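Local coordinates for 2-dehydropantoate 2-reductase (Enterococcus faecium DO, PDB 5X20), which probably catalyses the NADPH-dependent reduction of ketopantoate (2-dehydropantoate) to (R)-pantoate, the second step from 3-methyl-2-oxobutanoate on the route to pantothenate, at residues A[105-110]-A[183-188]; A[191-196]-A[220-225]. One frame throughout, in Å; residues are numbered along the deposited sequence.

Interaction 1. Residues A[105-110]-A[183-188]; sequences NGIGHE and SIYRKA. With NAD (nicotinamide-adenine-dinucleotide), chain G; AOT (2-oxidanylidene-2-phenylazanyl-ethanoic acid), chain H; SO4 (sulfate ion), chain O.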
ATOM      1  N   ASN A 105      19.725  -0.878 -10.659  1.00 19.14           N
ATOM      2  CA  ASN A 105      18.362  -0.546 -10.984  1.00 17.53           C
ATOM      3  C   ASN A 105      18.103   0.921 -10.646  1.00 18.10           C
ATOM      4  O   ASN A 105      18.853   1.557  -9.876  1.00 17.04           O
ATOM      5  CB  ASN A 105      17.379  -1.431 -10.225  1.00 17.45           C
ATOM      6  CG  ASN A 105      17.251  -2.824 -10.839  1.00 18.09           C
ATOM      7  OD1 ASN A 105      17.578  -3.044 -12.014  1.00 17.24           O
ATOM      8  ND2 ASN A 105      16.752  -3.774 -10.035  1.00 17.37           N
ATOM      9  N   GLY A 106      17.045   1.458 -11.227  1.00 18.30           N
ATOM     10  CA  GLY A 106      16.729   2.857 -11.019  1.00 20.01           C
ATOM     11  C   GLY A 106      17.247   3.753 -12.106  1.00 21.75           C
ATOM     12  O   GLY A 106      17.969   3.335 -13.018  1.00 21.36           O
ATOM     13  N   ILE A 107      16.880   5.012 -11.976  1.00 22.42           N
ATOM     14  CA  ILE A 107      17.007   5.975 -13.053  1.00 22.49           C
ATOM     15  C   ILE A 107      17.934   7.093 -12.634  1.00 21.90           C
ATOM     16  O   ILE A 107      17.886   7.539 -11.514  1.00 22.60           O
ATOM     17  CB  ILE A 107      15.614   6.518 -13.345  1.00 23.35           C
ATOM     18  CG1 ILE A 107      14.764   5.434 -13.987  1.00 25.78           C
ATOM     19  CG2 ILE A 107      15.643   7.719 -14.231  1.00 23.92           C
ATOM     20  CD1 ILE A 107      13.277   5.778 -13.974  1.00 29.86           C
ATOM     21  N   GLY A 108      18.764   7.547 -13.543  1.00 22.80           N
ATOM     22  CA  GLY A 108      19.505   8.800 -13.389  1.00 22.75           C
ATOM     23  C   GLY A 108      20.860   8.706 -12.719  1.00 23.46           C
ATOM     24  O   GLY A 108      21.474   9.749 -12.467  1.00 21.58           O
ATOM     25  N   HIS A 109      21.379   7.498 -12.493  1.00 22.10           N
ATOM     26  CA  HIS A 109      22.662   7.372 -11.790  1.00 22.67           C
ATOM     27  C   HIS A 109      23.850   8.055 -12.467  1.00 22.57           C
ATOM     28  O   HIS A 109      24.806   8.446 -11.783  1.00 22.18           O
ATOM     29  CB  HIS A 109      23.012   5.914 -11.536  1.00 21.91           C
ATOM     30  CG  HIS A 109      21.950   5.176 -10.823  1.00 22.12           C
ATOM     31  ND1 HIS A 109      21.428   5.631  -9.636  1.00 25.28           N
ATOM     32  CD2 HIS A 109      21.254   4.062 -11.133  1.00 23.38           C
ATOM     33  CE1 HIS A 109      20.488   4.801  -9.215  1.00 23.33           C
ATOM     34  NE2 HIS A 109      20.382   3.830 -10.099  1.00 24.18           N
ATOM     35  N   GLU A 110      23.806   8.184 -13.781  1.00 24.02           N
ATOM     36  CA  GLU A 110      24.842   8.952 -14.522  1.00 27.41           C
ATOM     37  C   GLU A 110      25.158  10.294 -13.876  1.00 27.11           C
ATOM     38  O   GLU A 110      26.290  10.765 -13.915  1.00 25.56           O
ATOM     39  CB  GLU A 110      24.429   9.339 -15.968  1.00 28.52           C
ATOM     40  CG  GLU A 110      23.576   8.366 -16.652  1.00 35.20           C
ATOM     41  CD  GLU A 110      22.083   8.493 -16.365  1.00 32.61           C
ATOM     42  OE1 GLU A 110      21.413   9.287 -17.024  1.00 29.52           O
ATOM     43  OE2 GLU A 110      21.596   7.676 -15.560  1.00 29.36           O
ATOM     44  N   SER A 183      15.970   1.299 -22.743  1.00 22.37           N
ATOM     45  CA  SER A 183      16.138   0.073 -21.990  1.00 22.52           C
ATOM     46  C   SER A 183      16.087   0.259 -20.447  1.00 22.12           C
ATOM     47  O   SER A 183      15.522  -0.550 -19.743  1.00 20.81           O
ATOM     48  CB  SER A 183      17.454  -0.546 -22.398  1.00 23.36           C
ATOM     49  OG  SER A 183      17.650  -1.680 -21.584  1.00 24.76           O
ATOM     50  N   ILE A 184      16.661   1.349 -19.930  1.00 22.26           N
ATOM     51  CA  ILE A 184      16.625   1.656 -18.488  1.00 21.22           C
ATOM     52  C   ILE A 184      15.200   1.986 -18.046  1.00 20.46           C
ATOM     53  O   ILE A 184      14.752   1.514 -17.052  1.00 20.06           O
ATOM     54  CB  ILE A 184      17.655   2.769 -18.135  1.00 20.47           C
ATOM     55  CG1 ILE A 184      19.036   2.138 -18.098  1.00 21.36           C
ATOM     56  CG2 ILE A 184      17.363   3.404 -16.788  1.00 19.55           C
ATOM     57  CD1 ILE A 184      20.202   3.084 -18.354  1.00 22.64           C
ATOM     58  N   TYR A 185      14.486   2.758 -18.826  1.00 20.36           N
ATOM     59  CA  TYR A 185      13.110   3.071 -18.471  1.00 21.30           C
ATOM     60  C   TYR A 185      12.230   1.848 -18.469  1.00 22.41           C
ATOM     61  O   TYR A 185      11.332   1.717 -17.636  1.00 22.77           O
ATOM     62  CB  TYR A 185      12.511   4.093 -19.470  1.00 21.80           C
ATOM     63  CG  TYR A 185      12.662   5.514 -18.982  1.00 21.50           C
ATOM     64  CD1 TYR A 185      11.936   5.959 -17.901  1.00 20.00           C
ATOM     65  CD2 TYR A 185      13.541   6.414 -19.613  1.00 22.46           C
ATOM     66  CE1 TYR A 185      12.038   7.262 -17.459  1.00 19.75           C
ATOM     67  CE2 TYR A 185      13.665   7.726 -19.180  1.00 20.76           C
ATOM     68  CZ  TYR A 185      12.923   8.137 -18.079  1.00 20.27           C
ATOM     69  OH  TYR A 185      12.970   9.420 -17.651  1.00 18.55           O
ATOM     70  N   ARG A 186      12.479   0.953 -19.431  1.00 22.81           N
ATOM     71  CA  ARG A 186      11.655  -0.201 -19.576  1.00 23.09           C
ATOM     72  C   ARG A 186      11.826  -1.113 -18.381  1.00 22.21           C
ATOM     73  O   ARG A 186      10.858  -1.666 -17.858  1.00 21.15           O
ATOM     74  CB  ARG A 186      11.981  -0.907 -20.897  1.00 24.07           C
ATOM     75  CG  ARG A 186      11.285  -2.239 -21.083  1.00 24.68           C
ATOM     76  CD  ARG A 186      11.483  -2.671 -22.526  1.00 26.98           C
ATOM     77  NE  ARG A 186      10.872  -3.966 -22.832  1.00 26.49           N
ATOM     78  CZ  ARG A 186      11.494  -5.142 -22.671  1.00 27.46           C
ATOM     79  NH1 ARG A 186      12.715  -5.203 -22.193  1.00 24.53           N
ATOM     80  NH2 ARG A 186      10.860  -6.284 -22.981  1.00 29.60           N
ATOM     81  N   LYS A 187      13.074  -1.319 -17.983  1.00 21.99           N
ATOM     82  CA  LYS A 187      13.347  -2.140 -16.819  1.00 22.13           C
ATOM     83  C   LYS A 187      12.845  -1.417 -15.550  1.00 20.74           C
ATOM     84  O   LYS A 187      12.354  -2.059 -14.616  1.00 19.27           O
ATOM     85  CB  LYS A 187      14.825  -2.480 -16.777  1.00 22.87           C
ATOM     86  CG  LYS A 187      15.325  -3.075 -15.483  1.00 24.44           C
ATOM     87  CD  LYS A 187      15.129  -4.528 -15.262  1.00 25.49           C
ATOM     88  CE  LYS A 187      16.246  -4.962 -14.314  1.00 29.09           C
ATOM     89  NZ  LYS A 187      15.775  -5.558 -13.074  1.00 30.47           N
ATOM     90  N   ALA A 188      12.931  -0.107 -15.543  1.00 18.80           N
ATOM     91  CA  ALA A 188      12.446   0.665 -14.404  1.00 18.62           C
ATOM     92  C   ALA A 188      10.933   0.532 -14.221  1.00 18.47           C
ATOM     93  O   ALA A 188      10.442   0.575 -13.094  1.00 17.08           O
ATOM     94  CB  ALA A 188      12.859   2.112 -14.532  1.00 17.95           C
TER
HETATM   95  PA  NAD G 401      22.651  -5.842  -1.804  1.00 19.67           P
HETATM   96  O1A NAD G 401      21.766  -5.131  -0.828  1.00 20.28           O
HETATM   97  O2A NAD G 401      22.847  -7.354  -1.722  1.00 22.35           O
HETATM   98  O5B NAD G 401      24.112  -5.218  -1.674  1.00 19.42           O
HETATM   99  C5B NAD G 401      24.317  -3.823  -1.730  1.00 19.44           C
HETATM  100  C4B NAD G 401      25.375  -3.379  -0.735  1.00 19.98           C
HETATM  101  O4B NAD G 401      24.747  -3.384   0.526  1.00 19.89           O
HETATM  102  C3B NAD G 401      26.581  -4.305  -0.613  1.00 19.95           C
HETATM  103  O3B NAD G 401      27.708  -3.526  -0.338  1.00 19.86           O
HETATM  104  C2B NAD G 401      26.250  -5.142   0.575  1.00 20.35           C
HETATM  105  O2B NAD G 401      27.344  -5.740   1.257  1.00 20.25           O
HETATM  106  C1B NAD G 401      25.559  -4.089   1.409  1.00 21.11           C
HETATM  107  N9A NAD G 401      24.718  -4.758   2.393  1.00 22.62           N
HETATM  108  C8A NAD G 401      23.855  -5.736   2.159  1.00 23.25           C
HETATM  109  N7A NAD G 401      23.288  -6.130   3.302  1.00 23.97           N
HETATM  110  C5A NAD G 401      23.819  -5.401   4.281  1.00 25.92           C
HETATM  111  C6A NAD G 401      23.663  -5.332   5.736  1.00 27.42           C
HETATM  112  N6A NAD G 401      22.791  -6.134   6.397  1.00 28.33           N
HETATM  113  N1A NAD G 401      24.437  -4.444   6.362  1.00 27.76           N
HETATM  114  C2A NAD G 401      25.289  -3.624   5.731  1.00 28.52           C
HETATM  115  N3A NAD G 401      25.521  -3.632   4.413  1.00 27.18           N
HETATM  116  C4A NAD G 401      24.795  -4.498   3.664  1.00 25.69           C
HETATM  117  O3  NAD G 401      22.071  -5.358  -3.205  1.00 18.61           O
HETATM  118  PN  NAD G 401      22.046  -6.149  -4.601  1.00 19.22           P
HETATM  119  O1N NAD G 401      20.823  -7.071  -4.508  1.00 19.17           O
HETATM  120  O2N NAD G 401      23.370  -6.705  -5.044  1.00 19.10           O
HETATM  121  O5D NAD G 401      21.561  -4.960  -5.555  1.00 17.74           O
HETATM  122  C5D NAD G 401      22.525  -4.112  -6.167  1.00 19.11           C
HETATM  123  C4D NAD G 401      21.930  -3.371  -7.370  1.00 18.81           C
HETATM  124  O4D NAD G 401      21.542  -4.343  -8.362  1.00 20.01           O
HETATM  125  C3D NAD G 401      20.663  -2.672  -6.915  1.00 19.27           C
HETATM  126  O3D NAD G 401      20.492  -1.417  -7.544  1.00 18.53           O
HETATM  127  C2D NAD G 401      19.553  -3.646  -7.302  1.00 19.79           C
HETATM  128  O2D NAD G 401      18.277  -3.024  -7.491  1.00 19.49           O
HETATM  129  C1D NAD G 401      20.131  -4.231  -8.577  1.00 20.50           C
HETATM  130  N1N NAD G 401      19.599  -5.521  -8.992  1.00 21.19           N
HETATM  131  C2N NAD G 401      19.502  -6.514  -8.077  1.00 20.79           C
HETATM  132  C3N NAD G 401      18.965  -7.753  -8.464  1.00 21.92           C
HETATM  133  C7N NAD G 401      18.879  -8.937  -7.527  1.00 23.28           C
HETATM  134  O7N NAD G 401      18.406  -9.985  -7.947  1.00 25.27           O
HETATM  135  N7N NAD G 401      19.446  -8.923  -6.316  1.00 22.49           N
HETATM  136  C4N NAD G 401      18.607  -7.927  -9.816  1.00 21.15           C
HETATM  137  C5N NAD G 401      18.790  -6.869 -10.752  1.00 20.18           C
HETATM  138  C6N NAD G 401      19.315  -5.681 -10.341  1.00 19.38           C
HETATM  139  C1  AOT H 402      14.198  -8.561 -11.644  1.00 45.71           C
HETATM  140  N1  AOT H 402      14.282  -8.073 -10.431  1.00 41.00           N
HETATM  141  O1  AOT H 402      15.487  -6.287 -10.937  1.00 28.15           O
HETATM  142  C2  AOT H 402      12.992  -8.473 -12.300  1.00 44.62           C
HETATM  143  O2  AOT H 402      14.178  -7.392  -8.050  1.00 38.85           O
HETATM  144  O3  AOT H 402      15.324  -5.698  -8.224  1.00 41.37           O
HETATM  145  C8  AOT H 402      14.828  -6.677  -8.734  1.00 34.60           C
HETATM  146  C7  AOT H 402      14.932  -6.989 -10.149  1.00 31.67           C
HETATM  147  C4  AOT H 402      12.874  -8.998 -13.565  1.00 48.11           C
HETATM  148  C6  AOT H 402      13.934  -9.623 -14.187  1.00 44.08           C
HETATM  149  C5  AOT H 402      15.123  -9.689 -13.528  1.00 47.36           C
HETATM  150  C3  AOT H 402      15.267  -9.170 -12.267  1.00 45.98           C
HETATM  151  S   SO4 O 409      13.966  -8.899 -22.111  0.70 49.31           S
HETATM  152  O1  SO4 O 409      13.554  -9.981 -21.165  0.70 49.96           O
HETATM  153  O2  SO4 O 409      15.153  -9.369 -22.870  0.70 46.93           O
HETATM  154  O3  SO4 O 409      12.807  -8.567 -22.973  0.70 44.45           O
HETATM  155  O4  SO4 O 409      14.363  -7.685 -21.332  0.70 45.39           O
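The backbone O of Asn105, whose side chain faces Lys187 across this contact, receives a 2.7 Å bond from His109 NE2. The bond is nearly straight at the hydrogen (173°). The O lies close to the imidazole plane, while the nitrogen sits above the carbonyl plane. This bond ties His109 back to the loop that carries Asn105. The NAD(+)-binding residue Asn105 also donates its backbone N to O3D of the bound NAD at 3.3 Å. Its CG stands anti to the carbonyl carbon (chi1 -78°), which sends the amide between the NAD and helix 180-201. There ND2 bonds O1 of the bound AOT, an anilide of oxalic acid. OD1 receives a weak 3.3 Å bond from Lys187 NZ, and the lysine chain comes in roughly perpendicular to the amide arm. NZ and AOT O1 are modelled too close together, so the details at this end are doubtful. AOT carries a carboxylate beside an amide carbonyl, which recalls the 2-oxo acid end of ketopantoate, so this is probably the substrate pocket.

Further along, at Gly106 and Ile107, the contact turns apolar. Ile107 CD1 rests 3.7 Å from Ala188 CB and approaches the Tyr185 ring obliquely, 4.0 Å from CE1. Ile184 CG2 packs against Gly106 O at 3.8 Å. Tyr185 OH is hydrogen-bonded to Glu232. On another side of the helix, Arg186 forms a salt bridge with Glu240 and meets a sulfate, probably from the crystallisation liquor, at its guanidinium edge.

The contact joins the loop after strand 99-102 of the Rossmann-type sheet to helix 180-201 of the C-terminal region. Strand 122-127 touches Ile184 and Lys187. Helix 278-288 packs on Ile107 and Tyr185, and helix 214-231 on Tyr185 and Ala188.

Interaction 2. Residues A[191-196]-A[220-225]; sequences NGTMNG and TIVNEF. With AOT (2-oxidanylidene-2-phenylazanyl-ethanoic acid), chain H.
A pi-type turn at 191-195 widens helix 180-201 just where Gly192 meets Ile221 and Phe225, and Thr193 meets Ile221. Gly192 has no side chain, and this lets the Phe225 ring come close to the backbone. Its CZ lies 4.0 Å from Gly192 CA, in an oblique approach. Ile221 CG2 packs on Gly192 O at 3.5 Å. That carbonyl takes a hydrogen bond from Asn278 ND2 of helix 278-288.

Thr193 presents its methyl to Ile221. CG2 is anti to the carbonyl carbon and lies 3.8 Å from Ile221 CG2. The two side chains lie alongside, pointing opposite ways. OG1 turns back into its own helix (chi1 51°) and bonds Cys189 O and Val190 O. Val222 CG2 adds a looser touch on Thr193 CG2.

The helices belong to the all-helical C-terminal part of the ketopantoate reductase fold, which is related to the 6-phosphogluconate dehydrogenase C-terminal domain. Here the segment axes come within 9.8 Å and run roughly antiparallel, at 141°. Cys245 of helix 238-247 touches both Thr193 and Val222. Tyr294 of helix 293-308 touches Ile221.

Elsewhere on the widened turn, Asn191 ND2 reaches O1 of the bound AOT at 3.1 Å, nearly straight (170°), though the place of O1 is less certain. It also makes a weak 3.3 Å bond to Asn195 OD1.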
ATOM      1  N   ASN A 191      10.625  -2.652 -12.257  1.00 17.52           N
ATOM      2  CA  ASN A 191      10.992  -2.383 -10.889  1.00 17.49           C
ATOM      3  C   ASN A 191       9.976  -1.448 -10.248  1.00 18.41           C
ATOM      4  O   ASN A 191       9.817  -1.423  -9.034  1.00 20.94           O
ATOM      5  CB  ASN A 191      12.416  -1.797 -10.844  1.00 17.91           C
ATOM      6  CG  ASN A 191      13.493  -2.836 -11.148  1.00 19.34           C
ATOM      7  OD1 ASN A 191      14.426  -2.587 -11.906  1.00 20.91           O
ATOM      8  ND2 ASN A 191      13.328  -4.027 -10.620  1.00 20.03           N
ATOM      9  N   GLY A 192       9.340  -0.610 -11.060  1.00 17.38           N
ATOM     10  CA  GLY A 192       8.356   0.342 -10.577  1.00 17.09           C
ATOM     11  C   GLY A 192       6.980  -0.219 -10.340  1.00 16.28           C
ATOM     12  O   GLY A 192       6.098   0.487  -9.891  1.00 16.07           O
ATOM     13  N   THR A 193       6.779  -1.488 -10.675  1.00 18.24           N
ATOM     14  CA  THR A 193       5.498  -2.158 -10.470  1.00 18.74           C
ATOM     15  C   THR A 193       5.687  -3.324  -9.515  1.00 20.99           C
ATOM     16  O   THR A 193       5.172  -3.295  -8.390  1.00 23.85           O
ATOM     17  CB  THR A 193       4.885  -2.614 -11.803  1.00 19.10           C
ATOM     18  OG1 THR A 193       5.847  -3.380 -12.576  1.00 18.00           O
ATOM     19  CG2 THR A 193       4.424  -1.431 -12.576  1.00 18.73           C
ATOM     20  N   MET A 194       6.516  -4.286  -9.880  1.00 20.73           N
ATOM     21  CA  MET A 194       6.715  -5.450  -9.038  1.00 21.65           C
ATOM     22  C   MET A 194       7.268  -5.114  -7.651  1.00 22.64           C
ATOM     23  O   MET A 194       6.749  -5.624  -6.637  1.00 22.88           O
ATOM     24  CB  MET A 194       7.633  -6.474  -9.723  1.00 22.01           C
ATOM     25  CG  MET A 194       7.207  -6.908 -11.130  1.00 22.19           C
ATOM     26  SD  MET A 194       5.611  -7.756 -11.140  1.00 26.36           S
ATOM     27  CE  MET A 194       4.498  -6.581 -11.906  1.00 24.77           C
ATOM     28  N   ASN A 195       8.335  -4.310  -7.586  1.00 21.87           N
ATOM     29  CA  ASN A 195       9.021  -4.098  -6.321  1.00 22.09           C
ATOM     30  C   ASN A 195       8.125  -3.464  -5.244  1.00 20.44           C
ATOM     31  O   ASN A 195       7.960  -4.030  -4.149  1.00 22.52           O
ATOM     32  CB  ASN A 195      10.283  -3.254  -6.482  1.00 25.34           C
ATOM     33  CG  ASN A 195      11.380  -3.934  -7.282  1.00 26.23           C
ATOM     34  OD1 ASN A 195      11.131  -4.691  -8.223  1.00 34.45           O
ATOM     35  ND2 ASN A 195      12.589  -3.557  -7.016  1.00 31.75           N
ATOM     36  N   GLY A 196       7.523  -2.334  -5.554  1.00 18.25           N
ATOM     37  CA  GLY A 196       6.720  -1.596  -4.594  1.00 17.52           C
ATOM     38  C   GLY A 196       5.408  -2.272  -4.294  1.00 17.61           C
ATOM     39  O   GLY A 196       5.013  -2.367  -3.111  1.00 16.78           O
ATOM     40  N   THR A 220      -1.598   1.523 -15.159  1.00 17.60           N
ATOM     41  CA  THR A 220      -1.590   2.921 -14.756  1.00 17.49           C
ATOM     42  C   THR A 220      -0.158   3.440 -14.445  1.00 17.49           C
ATOM     43  O   THR A 220       0.218   4.530 -14.890  1.00 18.09           O
ATOM     44  CB  THR A 220      -2.431   3.119 -13.503  1.00 17.66           C
ATOM     45  OG1 THR A 220      -3.709   2.555 -13.726  1.00 18.06           O
ATOM     46  CG2 THR A 220      -2.582   4.558 -13.142  1.00 17.29           C
ATOM     47  N   ILE A 221       0.648   2.650 -13.730  1.00 17.62           N
ATOM     48  CA  ILE A 221       2.015   3.053 -13.385  1.00 16.99           C
ATOM     49  C   ILE A 221       2.844   3.150 -14.640  1.00 18.12           C
ATOM     50  O   ILE A 221       3.616   4.107 -14.831  1.00 18.07           O
ATOM     51  CB  ILE A 221       2.654   2.064 -12.385  1.00 17.38           C
ATOM     52  CG1 ILE A 221       1.921   2.194 -11.019  1.00 17.42           C
ATOM     53  CG2 ILE A 221       4.153   2.304 -12.238  1.00 17.28           C
ATOM     54  CD1 ILE A 221       2.271   1.075 -10.048  1.00 18.08           C
ATOM     55  N   VAL A 222       2.743   2.143 -15.501  1.00 18.70           N
ATOM     56  CA  VAL A 222       3.544   2.143 -16.733  1.00 18.61           C
ATOM     57  C   VAL A 222       3.200   3.351 -17.603  1.00 18.73           C
ATOM     58  O   VAL A 222       4.111   4.014 -18.174  1.00 18.50           O
ATOM     59  CB  VAL A 222       3.339   0.829 -17.532  1.00 18.58           C
ATOM     60  CG1 VAL A 222       3.878   0.993 -18.946  1.00 18.57           C
ATOM     61  CG2 VAL A 222       4.060  -0.312 -16.849  1.00 17.99           C
ATOM     62  N   ASN A 223       1.912   3.700 -17.663  1.00 19.04           N
ATOM     63  CA  ASN A 223       1.555   4.928 -18.370  1.00 21.33           C
ATOM     64  C   ASN A 223       2.231   6.183 -17.818  1.00 20.36           C
ATOM     65  O   ASN A 223       2.576   7.096 -18.575  1.00 20.26           O
ATOM     66  CB  ASN A 223       0.053   5.097 -18.489  1.00 24.23           C
ATOM     67  CG  ASN A 223      -0.509   4.330 -19.718  1.00 29.67           C
ATOM     68  OD1 ASN A 223      -0.284   4.736 -20.841  1.00 33.00           O
ATOM     69  ND2 ASN A 223      -1.169   3.184 -19.487  1.00 29.92           N
ATOM     70  N   GLU A 224       2.382   6.251 -16.499  1.00 19.60           N
ATOM     71  CA  GLU A 224       3.012   7.422 -15.869  1.00 18.97           C
ATOM     72  C   GLU A 224       4.504   7.479 -16.237  1.00 18.24           C
ATOM     73  O   GLU A 224       5.030   8.550 -16.578  1.00 16.58           O
ATOM     74  CB  GLU A 224       2.824   7.374 -14.335  1.00 17.18           C
ATOM     75  CG  GLU A 224       1.432   7.669 -13.901  1.00 16.74           C
ATOM     76  CD  GLU A 224       1.248   7.606 -12.367  1.00 17.35           C
ATOM     77  OE1 GLU A 224       2.250   7.522 -11.612  1.00 16.54           O
ATOM     78  OE2 GLU A 224       0.092   7.740 -11.910  1.00 17.12           O
ATOM     79  N   PHE A 225       5.169   6.322 -16.184  1.00 18.09           N
ATOM     80  CA  PHE A 225       6.549   6.254 -16.630  1.00 18.47           C
ATOM     81  C   PHE A 225       6.663   6.753 -18.066  1.00 20.45           C
ATOM     82  O   PHE A 225       7.602   7.504 -18.423  1.00 20.31           O
ATOM     83  CB  PHE A 225       7.103   4.825 -16.572  1.00 19.04           C
ATOM     84  CG  PHE A 225       7.669   4.423 -15.220  1.00 17.81           C
ATOM     85  CD1 PHE A 225       6.855   4.307 -14.145  1.00 18.33           C
ATOM     86  CD2 PHE A 225       8.999   4.120 -15.087  1.00 17.93           C
ATOM     87  CE1 PHE A 225       7.342   3.922 -12.903  1.00 19.27           C
ATOM     88  CE2 PHE A 225       9.545   3.752 -13.872  1.00 18.20           C
ATOM     89  CZ  PHE A 225       8.715   3.656 -12.754  1.00 19.30           C
TER
HETATM   90  C1  AOT H 402      14.198  -8.561 -11.644  1.00 45.71           C
HETATM   91  N1  AOT H 402      14.282  -8.073 -10.431  1.00 41.00           N
HETATM   92  O1  AOT H 402      15.487  -6.287 -10.937  1.00 28.15           O
HETATM   93  C2  AOT H 402      12.992  -8.473 -12.300  1.00 44.62           C
HETATM   94  O2  AOT H 402      14.178  -7.392  -8.050  1.00 38.85           O
HETATM   95  O3  AOT H 402      15.324  -5.698  -8.224  1.00 41.37           O
HETATM   96  C8  AOT H 402      14.828  -6.677  -8.734  1.00 34.60           C
HETATM   97  C7  AOT H 402      14.932  -6.989 -10.149  1.00 31.67           C
HETATM   98  C4  AOT H 402      12.874  -8.998 -13.565  1.00 48.11           C
HETATM   99  C6  AOT H 402      13.934  -9.623 -14.187  1.00 44.08           C
HETATM  100  C5  AOT H 402      15.123  -9.689 -13.528  1.00 47.36           C
HETATM  101  C3  AOT H 402      15.267  -9.170 -12.267  1.00 45.98           C

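Overall arrangement
Both contacts are buried and share helix 180-201, at consecutive segments. Interaction 1 lies nearer the centre of the chain and joins the Rossmann-type part to the C-terminal part. Its chemistry is mixed, with polar groups at the cofactor and AOT and an apolar patch beside them. Interaction 2 stays within the C-terminal helices. Between its segments it is apolar packing with no hydrogen bond. The two meet directly: Phe225 packs against Ile107 and Ala188, and Asn191 packs against Asn105. Both touch AOT, through Asn105 in interaction 1 and Asn191 in interaction 2. The shared helix therefore has one side on the ligand and another on helix 214-231.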